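Local coordinates for protein endo-alpha-mannosidase (Bacteroides thetaiotaomicron, PDB 4ACY) that hydrolyses alpha-mannosidic linkages within glycan chains as a family GH99 endo-acting glycoside hydrolase, an activity associated with N-glycan processing, at residues H41-F45 and S320-I324; Y307-K312 and R363-V368; Y193-L197 and G226-K230; G244-Y248 and M266-A270. All coordinates share one frame; numbering follows the deposited sequence.

Contact 1: H41-F45 and S320-I324; sequences HTISF and SYISI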
# COMPACT_ATOMS: atom_id res chain seq x y z
N HIS A 41 -3.86 -2.10 -14.01
CA HIS A 41 -3.63 -0.69 -13.66
C HIS A 41 -4.20 -0.39 -12.27
O HIS A 41 -4.36 0.77 -11.91
CB HIS A 41 -4.24 0.25 -14.71
CG HIS A 41 -3.35 0.50 -15.89
ND1 HIS A 41 -2.93 -0.51 -16.74
CD2 HIS A 41 -2.81 1.64 -16.37
CE1 HIS A 41 -2.16 -0.00 -17.68
NE2 HIS A 41 -2.07 1.30 -17.48
N THR A 42 -4.52 -1.45 -11.52
CA THR A 42 -5.05 -1.31 -10.16
C THR A 42 -4.10 -2.02 -9.23
O THR A 42 -3.79 -3.18 -9.44
CB THR A 42 -6.45 -1.93 -10.05
OG1 THR A 42 -7.32 -1.30 -10.99
CG2 THR A 42 -7.03 -1.76 -8.63
N ILE A 43 -3.62 -1.30 -8.20
CA ILE A 43 -2.52 -1.79 -7.40
C ILE A 43 -2.88 -1.73 -5.92
O ILE A 43 -3.15 -0.66 -5.40
CB ILE A 43 -1.25 -0.92 -7.63
CG1 ILE A 43 -0.91 -0.85 -9.14
CG2 ILE A 43 -0.08 -1.51 -6.87
CD1 ILE A 43 0.05 0.29 -9.53
N SER A 44 -2.91 -2.87 -5.24
CA SER A 44 -3.20 -2.85 -3.81
C SER A 44 -1.92 -2.61 -3.02
O SER A 44 -0.83 -3.01 -3.44
CB SER A 44 -3.84 -4.16 -3.34
OG SER A 44 -2.89 -5.23 -3.38
N PHE A 45 -2.05 -2.00 -1.85
CA PHE A 45 -0.90 -1.96 -0.94
C PHE A 45 -0.93 -3.19 -0.01
O PHE A 45 -1.87 -3.39 0.79
CB PHE A 45 -0.81 -0.62 -0.20
CG PHE A 45 -0.35 0.50 -1.10
CD1 PHE A 45 0.91 0.43 -1.73
CD2 PHE A 45 -1.18 1.59 -1.37
CE1 PHE A 45 1.33 1.45 -2.62
CE2 PHE A 45 -0.75 2.62 -2.23
CZ PHE A 45 0.49 2.54 -2.86
N SER A 320 -4.73 7.26 -14.70
CA SER A 320 -4.56 6.01 -15.48
C SER A 320 -4.32 4.79 -14.60
O SER A 320 -4.43 3.65 -15.06
CB SER A 320 -3.40 6.16 -16.48
OG SER A 320 -3.68 7.16 -17.45
N TYR A 321 -3.93 5.04 -13.35
CA TYR A 321 -3.63 3.96 -12.39
C TYR A 321 -4.30 4.34 -11.10
O TYR A 321 -4.34 5.52 -10.76
CB TYR A 321 -2.12 3.87 -12.11
CG TYR A 321 -1.28 3.45 -13.28
CD1 TYR A 321 -0.91 4.37 -14.26
CD2 TYR A 321 -0.84 2.13 -13.41
CE1 TYR A 321 -0.13 3.99 -15.34
CE2 TYR A 321 -0.06 1.73 -14.49
CZ TYR A 321 0.29 2.67 -15.44
OH TYR A 321 1.05 2.29 -16.51
N ILE A 322 -4.80 3.35 -10.38
CA ILE A 322 -5.38 3.58 -9.06
C ILE A 322 -4.74 2.63 -8.08
O ILE A 322 -4.56 1.45 -8.38
CB ILE A 322 -6.93 3.47 -9.08
CG1 ILE A 322 -7.52 4.63 -9.90
CG2 ILE A 322 -7.52 3.46 -7.63
CD1 ILE A 322 -9.05 4.55 -10.06
N SER A 323 -4.37 3.15 -6.91
CA SER A 323 -3.84 2.32 -5.86
C SER A 323 -4.84 2.23 -4.72
O SER A 323 -5.63 3.15 -4.48
CB SER A 323 -2.47 2.81 -5.37
OG SER A 323 -2.52 4.16 -4.90
N ILE A 324 -4.82 1.09 -4.04
CA ILE A 324 -5.76 0.81 -2.96
C ILE A 324 -5.01 0.70 -1.63
O ILE A 324 -4.17 -0.18 -1.43
CB ILE A 324 -6.58 -0.47 -3.24
CG1 ILE A 324 -7.42 -0.28 -4.52
CG2 ILE A 324 -7.50 -0.78 -2.05
CD1 ILE A 324 -8.14 -1.53 -4.96

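Contact 2: Y307-K312 and R363-V368; sequences YDDMYK and RTAYWV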
# COMPACT_ATOMS: atom_id res chain seq x y z
N TYR A 307 -15.96 4.16 0.77
CA TYR A 307 -15.18 3.56 -0.30
C TYR A 307 -15.74 3.97 -1.66
O TYR A 307 -14.99 4.38 -2.53
CB TYR A 307 -15.23 2.05 -0.16
CG TYR A 307 -14.19 1.25 -0.92
CD1 TYR A 307 -12.86 1.71 -1.04
CD2 TYR A 307 -14.51 -0.00 -1.46
CE1 TYR A 307 -11.89 0.95 -1.70
CE2 TYR A 307 -13.54 -0.77 -2.13
CZ TYR A 307 -12.24 -0.29 -2.24
OH TYR A 307 -11.27 -1.04 -2.88
N ASP A 308 -17.05 3.84 -1.84
CA ASP A 308 -17.70 4.27 -3.09
C ASP A 308 -17.36 5.70 -3.46
O ASP A 308 -17.01 5.97 -4.60
CB ASP A 308 -19.23 4.16 -2.99
CG ASP A 308 -19.73 2.75 -2.99
OD1 ASP A 308 -18.95 1.78 -3.18
OD2 ASP A 308 -20.96 2.60 -2.77
N ASP A 309 -17.50 6.62 -2.51
CA ASP A 309 -17.23 8.03 -2.79
C ASP A 309 -15.77 8.27 -3.21
O ASP A 309 -15.48 9.02 -4.16
CB ASP A 309 -17.57 8.89 -1.56
CG ASP A 309 -19.08 9.03 -1.31
OD1 ASP A 309 -19.90 8.75 -2.21
OD2 ASP A 309 -19.46 9.46 -0.20
N MSE A 310 -14.85 7.62 -2.49
CA MSE A 310 -13.43 7.83 -2.74
C MSE A 310 -13.00 7.20 -4.07
O MSE A 310 -12.25 7.81 -4.83
CB MSE A 310 -12.59 7.29 -1.58
CG MSE A 310 -11.17 7.85 -1.56
SE MSE A 310 -10.34 7.52 0.16
CE MSE A 310 -8.84 8.75 0.01
N TYR A 311 -13.49 5.99 -4.33
CA TYR A 311 -13.12 5.30 -5.57
C TYR A 311 -13.68 6.05 -6.78
O TYR A 311 -12.98 6.24 -7.77
CB TYR A 311 -13.59 3.84 -5.53
CG TYR A 311 -12.61 2.84 -6.12
CD1 TYR A 311 -12.09 3.00 -7.42
CD2 TYR A 311 -12.22 1.70 -5.40
CE1 TYR A 311 -11.21 2.06 -7.97
CE2 TYR A 311 -11.33 0.75 -5.94
CZ TYR A 311 -10.83 0.96 -7.23
OH TYR A 311 -9.95 0.06 -7.81
N LYS A 312 -14.93 6.51 -6.67
CA LYS A 312 -15.54 7.30 -7.74
C LYS A 312 -14.72 8.55 -8.03
O LYS A 312 -14.47 8.87 -9.20
CB LYS A 312 -16.99 7.65 -7.41
CG LYS A 312 -17.73 8.45 -8.52
CD LYS A 312 -17.74 7.71 -9.87
CE LYS A 312 -18.89 8.17 -10.77
NZ LYS A 312 -18.71 7.65 -12.16
N ARG A 363 -16.93 -5.28 -3.71
CA ARG A 363 -17.13 -3.89 -4.11
C ARG A 363 -15.93 -3.33 -4.88
O ARG A 363 -16.09 -2.48 -5.76
CB ARG A 363 -17.46 -3.03 -2.88
CG ARG A 363 -18.09 -1.68 -3.18
CD ARG A 363 -19.42 -1.84 -3.93
NE ARG A 363 -20.11 -0.57 -4.09
CZ ARG A 363 -21.16 -0.40 -4.90
NH1 ARG A 363 -21.63 -1.41 -5.63
NH2 ARG A 363 -21.73 0.78 -4.98
N THR A 364 -14.73 -3.81 -4.55
CA THR A 364 -13.53 -3.48 -5.33
C THR A 364 -13.68 -3.94 -6.80
O THR A 364 -13.41 -3.16 -7.72
CB THR A 364 -12.25 -4.08 -4.71
OG1 THR A 364 -12.07 -3.51 -3.40
CG2 THR A 364 -11.02 -3.73 -5.57
N ALA A 365 -14.11 -5.18 -7.00
CA ALA A 365 -14.35 -5.72 -8.35
C ALA A 365 -15.30 -4.83 -9.14
O ALA A 365 -15.06 -4.58 -10.33
CB ALA A 365 -14.89 -7.14 -8.28
N TYR A 366 -16.37 -4.35 -8.48
CA TYR A 366 -17.32 -3.40 -9.07
C TYR A 366 -16.63 -2.12 -9.53
O TYR A 366 -16.83 -1.67 -10.66
CB TYR A 366 -18.42 -3.06 -8.05
CG TYR A 366 -19.30 -1.94 -8.51
CD1 TYR A 366 -20.34 -2.18 -9.40
CD2 TYR A 366 -19.07 -0.62 -8.09
CE1 TYR A 366 -21.15 -1.15 -9.84
CE2 TYR A 366 -19.86 0.42 -8.53
CZ TYR A 366 -20.91 0.15 -9.40
OH TYR A 366 -21.72 1.16 -9.85
N TRP A 367 -15.82 -1.53 -8.66
CA TRP A 367 -15.11 -0.30 -8.99
C TRP A 367 -14.02 -0.49 -10.05
O TRP A 367 -13.83 0.38 -10.90
CB TRP A 367 -14.55 0.33 -7.71
CG TRP A 367 -15.66 0.99 -6.96
CD1 TRP A 367 -16.12 0.66 -5.72
CD2 TRP A 367 -16.48 2.05 -7.43
NE1 TRP A 367 -17.17 1.48 -5.38
CE2 TRP A 367 -17.42 2.34 -6.41
CE3 TRP A 367 -16.51 2.80 -8.62
CZ2 TRP A 367 -18.39 3.33 -6.55
CZ3 TRP A 367 -17.48 3.81 -8.74
CH2 TRP A 367 -18.40 4.06 -7.71
N VAL A 368 -13.33 -1.62 -10.00
CA VAL A 368 -12.38 -1.96 -11.06
C VAL A 368 -13.10 -2.00 -12.42
O VAL A 368 -12.60 -1.47 -13.41
CB VAL A 368 -11.59 -3.27 -10.77
CG1 VAL A 368 -10.78 -3.74 -11.99
CG2 VAL A 368 -10.66 -3.08 -9.56

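Contact 3: Y193-L197 and G226-K230; sequences YDSYL and GLTLK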
# COMPACT_ATOMS: atom_id res chain seq x y z
N TYR A 193 7.51 5.42 -0.14
CA TYR A 193 6.75 6.00 0.97
C TYR A 193 7.56 7.09 1.68
O TYR A 193 8.77 6.93 1.91
CB TYR A 193 6.30 4.89 1.92
CG TYR A 193 5.51 5.39 3.11
CD1 TYR A 193 4.12 5.49 3.06
CD2 TYR A 193 6.14 5.70 4.31
CE1 TYR A 193 3.37 5.93 4.18
CE2 TYR A 193 5.42 6.14 5.41
CZ TYR A 193 4.04 6.25 5.35
OH TYR A 193 3.33 6.69 6.46
N ASP A 194 6.89 8.20 1.99
CA ASP A 194 7.53 9.34 2.66
C ASP A 194 8.81 9.75 1.92
O ASP A 194 9.82 10.11 2.53
CB ASP A 194 7.82 9.02 4.15
CG ASP A 194 6.61 9.25 5.06
OD1 ASP A 194 5.52 9.58 4.57
OD2 ASP A 194 6.76 9.08 6.29
N SER A 195 8.78 9.69 0.59
CA SER A 195 9.98 10.01 -0.18
C SER A 195 10.43 11.45 0.06
O SER A 195 11.62 11.76 -0.07
CB SER A 195 9.75 9.79 -1.67
OG SER A 195 8.59 10.46 -2.10
N TYR A 196 9.48 12.31 0.40
CA TYR A 196 9.74 13.74 0.61
C TYR A 196 10.70 14.01 1.76
O TYR A 196 11.19 15.15 1.90
CB TYR A 196 8.43 14.50 0.83
CG TYR A 196 7.66 14.02 2.03
CD1 TYR A 196 7.97 14.48 3.31
CD2 TYR A 196 6.62 13.10 1.89
CE1 TYR A 196 7.28 14.04 4.42
CE2 TYR A 196 5.91 12.65 2.99
CZ TYR A 196 6.24 13.12 4.25
OH TYR A 196 5.54 12.69 5.35
N LEU A 197 10.98 12.99 2.57
CA LEU A 197 11.96 13.10 3.65
C LEU A 197 13.39 13.20 3.13
O LEU A 197 14.28 13.64 3.87
CB LEU A 197 11.85 11.92 4.62
CG LEU A 197 10.55 11.86 5.44
CD1 LEU A 197 10.60 10.65 6.35
CD2 LEU A 197 10.29 13.15 6.23
N GLY A 226 6.85 8.93 -6.19
CA GLY A 226 7.02 9.53 -4.85
C GLY A 226 5.72 9.89 -4.16
O GLY A 226 4.70 10.12 -4.80
N LEU A 227 5.75 9.88 -2.83
CA LEU A 227 4.60 10.28 -2.04
C LEU A 227 4.56 11.80 -2.00
O LEU A 227 5.53 12.45 -1.59
CB LEU A 227 4.69 9.70 -0.62
CG LEU A 227 3.51 10.00 0.31
CD1 LEU A 227 2.24 9.43 -0.26
CD2 LEU A 227 3.79 9.38 1.69
N THR A 228 3.44 12.36 -2.44
CA THR A 228 3.23 13.79 -2.37
C THR A 228 2.26 14.07 -1.23
O THR A 228 1.32 13.32 -1.02
CB THR A 228 2.72 14.40 -3.72
OG1 THR A 228 2.71 15.84 -3.62
CG2 THR A 228 1.34 13.89 -4.07
N LEU A 229 2.52 15.15 -0.50
CA LEU A 229 1.64 15.60 0.60
C LEU A 229 0.66 16.69 0.18
O LEU A 229 -0.40 16.84 0.77
CB LEU A 229 2.48 16.13 1.75
CG LEU A 229 3.43 15.15 2.41
CD1 LEU A 229 4.27 15.95 3.41
CD2 LEU A 229 2.65 14.02 3.06
N LYS A 230 1.02 17.46 -0.84
CA LYS A 230 0.19 18.58 -1.24
C LYS A 230 0.43 18.98 -2.69
O LYS A 230 1.55 18.88 -3.20
CB LYS A 230 0.40 19.79 -0.31
CG LYS A 230 1.82 20.36 -0.27
CD LYS A 230 2.00 21.33 0.90
CE LYS A 230 2.33 20.60 2.19
NZ LYS A 230 2.05 21.45 3.38

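Contact 4: G244-Y248 and M266-A270; sequences GFYTY and MQQWA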
# COMPACT_ATOMS: atom_id res chain seq x y z
N GLY A 244 6.44 9.96 -11.29
CA GLY A 244 5.09 10.24 -10.88
C GLY A 244 4.93 10.37 -9.38
O GLY A 244 5.92 10.45 -8.64
N PHE A 245 3.68 10.39 -8.96
CA PHE A 245 3.36 10.61 -7.54
C PHE A 245 2.10 9.89 -7.10
O PHE A 245 1.18 9.68 -7.89
CB PHE A 245 3.24 12.12 -7.23
CG PHE A 245 2.27 12.84 -8.11
CD1 PHE A 245 2.66 13.31 -9.36
CD2 PHE A 245 0.97 13.11 -7.67
CE1 PHE A 245 1.75 14.00 -10.19
CE2 PHE A 245 0.07 13.82 -8.48
CZ PHE A 245 0.46 14.26 -9.74
N TYR A 246 2.07 9.52 -5.81
CA TYR A 246 0.88 8.89 -5.22
C TYR A 246 0.58 9.53 -3.89
O TYR A 246 1.39 10.34 -3.40
CB TYR A 246 1.05 7.36 -5.08
CG TYR A 246 1.96 6.86 -3.96
CD1 TYR A 246 3.31 7.23 -3.89
CD2 TYR A 246 1.47 5.97 -2.99
CE1 TYR A 246 4.15 6.75 -2.85
CE2 TYR A 246 2.29 5.46 -1.98
CZ TYR A 246 3.63 5.86 -1.90
OH TYR A 246 4.47 5.38 -0.92
N THR A 247 -0.57 9.20 -3.32
CA THR A 247 -1.10 9.96 -2.18
C THR A 247 -1.15 9.17 -0.89
O THR A 247 -1.16 9.75 0.21
CB THR A 247 -2.49 10.55 -2.49
OG1 THR A 247 -3.42 9.50 -2.73
CG2 THR A 247 -2.41 11.46 -3.72
N TYR A 248 -1.20 7.84 -1.04
CA TYR A 248 -1.23 6.86 0.04
C TYR A 248 -2.41 6.91 1.03
O TYR A 248 -3.20 5.97 1.10
CB TYR A 248 0.10 6.70 0.81
CG TYR A 248 -0.02 5.51 1.71
CD1 TYR A 248 0.03 4.22 1.18
CD2 TYR A 248 -0.34 5.66 3.07
CE1 TYR A 248 -0.17 3.10 1.98
CE2 TYR A 248 -0.55 4.52 3.89
CZ TYR A 248 -0.46 3.26 3.33
OH TYR A 248 -0.64 2.12 4.11
N MSE A 266 -4.76 17.64 -9.69
CA MSE A 266 -3.47 16.96 -9.64
C MSE A 266 -3.21 16.15 -10.91
O MSE A 266 -2.09 16.13 -11.43
CB MSE A 266 -3.36 16.11 -8.37
CG MSE A 266 -3.20 16.97 -7.13
SE MSE A 266 -3.63 16.04 -5.47
CE MSE A 266 -2.15 14.80 -5.47
N GLN A 267 -4.27 15.52 -11.42
CA GLN A 267 -4.19 14.80 -12.69
C GLN A 267 -3.85 15.75 -13.82
O GLN A 267 -3.05 15.43 -14.70
CB GLN A 267 -5.52 14.08 -13.00
CG GLN A 267 -5.64 13.51 -14.44
CD GLN A 267 -4.60 12.43 -14.77
OE1 GLN A 267 -3.86 11.95 -13.91
NE2 GLN A 267 -4.55 12.04 -16.05
N GLN A 268 -4.46 16.93 -13.80
CA GLN A 268 -4.17 17.97 -14.79
C GLN A 268 -2.70 18.37 -14.75
O GLN A 268 -2.07 18.51 -15.80
CB GLN A 268 -5.06 19.21 -14.59
CG GLN A 268 -6.52 19.07 -15.05
CD GLN A 268 -7.39 20.27 -14.64
OE1 GLN A 268 -6.92 21.42 -14.60
NE2 GLN A 268 -8.66 20.00 -14.32
N TRP A 269 -2.14 18.53 -13.55
CA TRP A 269 -0.72 18.84 -13.37
C TRP A 269 0.15 17.71 -13.91
O TRP A 269 1.15 17.95 -14.60
CB TRP A 269 -0.39 19.08 -11.88
CG TRP A 269 1.01 19.59 -11.68
CD1 TRP A 269 1.41 20.91 -11.61
CD2 TRP A 269 2.21 18.81 -11.54
NE1 TRP A 269 2.76 20.99 -11.43
CE2 TRP A 269 3.29 19.72 -11.39
CE3 TRP A 269 2.48 17.44 -11.53
CZ2 TRP A 269 4.61 19.30 -11.22
CZ3 TRP A 269 3.80 17.02 -11.37
CH2 TRP A 269 4.85 17.95 -11.21
N ALA A 270 -0.23 16.47 -13.59
CA ALA A 270 0.51 15.30 -14.02
C ALA A 270 0.62 15.26 -15.55
O ALA A 270 1.70 15.07 -16.09
CB ALA A 270 -0.14 14.01 -13.50

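Contact 1: H41-F45 and S320-I324
His41 and Tyr321 meet through their rings at the end of the ladder where the chains enter the pairing. They form an offset stack with centroids 4.1 Å apart and planes turned by 21°; the imidazole places its CD2 over the centre of the phenol ring. In both side chains CG lies beside its own backbone N, anti to the carbonyl carbon (chi1 -84° for His41 and -66° for Tyr321), and from there the rings can overlap.

Backbone bonding then takes over in parallel register, Thr42 beside Ile322, Ile43 beside Ser323 and Ser44 beside Ile324. The bonds pass back and forth between the two strands: Ile322 N donates to His41 O (3.0 Å), Ile43 N to Ile322 O (2.9 Å), Ile324 N to Ile43 O (2.8 Å) and Phe45 N to Ile324 O (2.8 Å).

Apolar packing is seen where Thr42 CG2 meets Ile324 CD1 at 3.8 Å, on the face turned toward helix 305-316. On the other face Phe45 CE2 approaches the hydroxyl of Ser323, 3.6 Å from OG. Shortened to an alanine, position Tyr321 would probably leave the imidazole without its stacking partner and Thr184 without the hydroxyl it bonds.

The seam between the first and last strands of the TIM barrel is thus held mainly by directional backbone bonds, with the ring stack at one end and the buried Tyr321 and Ser323 hydroxyls satisfied by Thr184 and Ser280.

Contact 2: Y307-K312 and R363-V368
Asp308 OD1 is gripped by two donors of the facing helix, Trp367 NE1 and Arg363 NE, each at 2.8 Å. The indole N-H comes from above the carboxylate plane, with the oxygen almost exactly in the plane of the indole; the arginine reaches the same oxygen on its syn side. Arg363 NH2 adds a bond to Asp308 OD2 (3.0 Å), again from above the carboxylate plane, so the arginine holds the acid side-on; the guanidinium and carboxylate planes are 50° apart. A bend at chi2 (60°) brings the arginine round to this position. With both oxygens engaged, the carboxylate is fixed in rotation, and the neighbouring positive charge would be expected to favour its ionised form.

A second polar link is shorter: Tyr307 OH donates to Thr364 OG1 at 2.6 Å, the threonine oxygen lying at the edge of the phenol ring.

One turn further along, the aromatic groups interlock. Trp367 CB sits over the centre of the Tyr311 ring, 3.4 Å from its centroid, and Tyr311 CB in turn lies over the five-membered ring of Trp367; the ring planes are only slightly tilted, but the rings scarcely overlap. Trp367 also turns an edge to the face of Tyr307. Lys312 CB approaches Trp367 CH2 at 3.9 Å.

The segments 307-312 and 363-368 run in roughly the same direction, 25° apart, and pack outside the barrel: Tyr307, Tyr311 and Thr364 all rest on Ile324 of strand 322-324.

Contact 3: Y193-L197 and G226-K230
Leu227 pushes its CD2 methyl between two tyrosines of the facing loop. Leu227 CD2 lies over a face of the Tyr193 ring, 4.1 Å from Tyr193 CD1, and is equally far, 4.1 Å, from Tyr196 CE2. The same methyl also lies near Asp194 N and OD1.

Leu229 continues the apolar patch, laying its CD1 methyl over the centre of the Tyr196 ring, 3.6 Å from the centroid, in a CH-pi contact. Its other methyl, Leu229 CD2, reaches Tyr196 CE2 at 3.5 Å, so both branches of the leucine bear on the phenol. The two side chains cross at about a right angle. A chi1 of 60°, with CG between the backbone N and the carbonyl carbon, turns the tyrosine ring to meet them. Leu227 O sits at the edge of Tyr196, near the ring plane.

At the polar margin, Leu227 N donates to Ser195 OG at 3.0 Å, a rather bent bond with an angle of 135° at the hydrogen. The same hydroxyl lies 3.3 Å from Gly226 CA, where a side chain at Gly226 would run into it.

This is a loop following one strand of a TIM barrel folding against the C-terminal end of the next strand, 223-227, the end at which enzymes of this fold carry their active sites; a formic acid molecule bound near Tyr193, probably from the crystallisation liquor, is consistent with a pocket there.

Contact 4: G244-Y248 and M266-A270
Strand 244-246 and helix 266-270 run nearly antiparallel, at 163°, with their axes 10.2 Å apart. They are the first two elements of a beta-alpha-beta unit of the TIM barrel, completed by strand 276-281, and a layer of apolar side chains fills the space between strand and helix.

Phe245 carries most of this layer. A chi1 of 54° tucks its CG over the main chain and directs the ring outward at the helix, where it meets three residues spread over about one turn. Phe245 CE1 touches Ala270 CB and Trp269 CE3, both at 3.8 Å; the phenyl and the six-membered indole ring lie oblique to each other, with planes at 70°. On its other flank Phe245 CE2 comes within 3.9 Å of Met266 CE. A serine here would probably open a gap facing Met266, Trp269 and Ala270 and take from the Met266 methyl one of its packing partners.

Met266, modelled as selenomethionine, bends at chi3 and so brings its CE methyl back toward the strand, where Thr247 CG2 meets it at 3.8 Å. The threonine hydroxyl is used elsewhere, bonded to the backbone N of Ser280 on the neighbouring strand. Beyond the helix-facing end of the phenyl ring, Met266 O, which accepts the helical bond from Ala270 N, lies near the ring plane, 3.6 Å from Phe245 CZ.

Overall arrangement
From the N terminus the chain enters strand 42-46, whose partner in contact 1 arrives some 275 residues later as strand 322-324, closing the eight-stranded barrel. Contacts 3 and 4 are nested in that long loop, one after the other: contact 3 ties the loop after strand 189-192 to strand 223-227, and contact 4 packs helix 263-272 on strand 244-246. Strands 223-227 and 244-246 are neighbours, and backbone bonds from Gly226 to Gly244 and Tyr246 join the contacts. Contact 2 crosses contact 1 along the chain, its helices 305-316 and 359-376 flanking strand 322-324 in sequence and covering the barrel seam from outside. From inside, Phe45 of contact 1 touches Tyr246 and Tyr248 of contact 4.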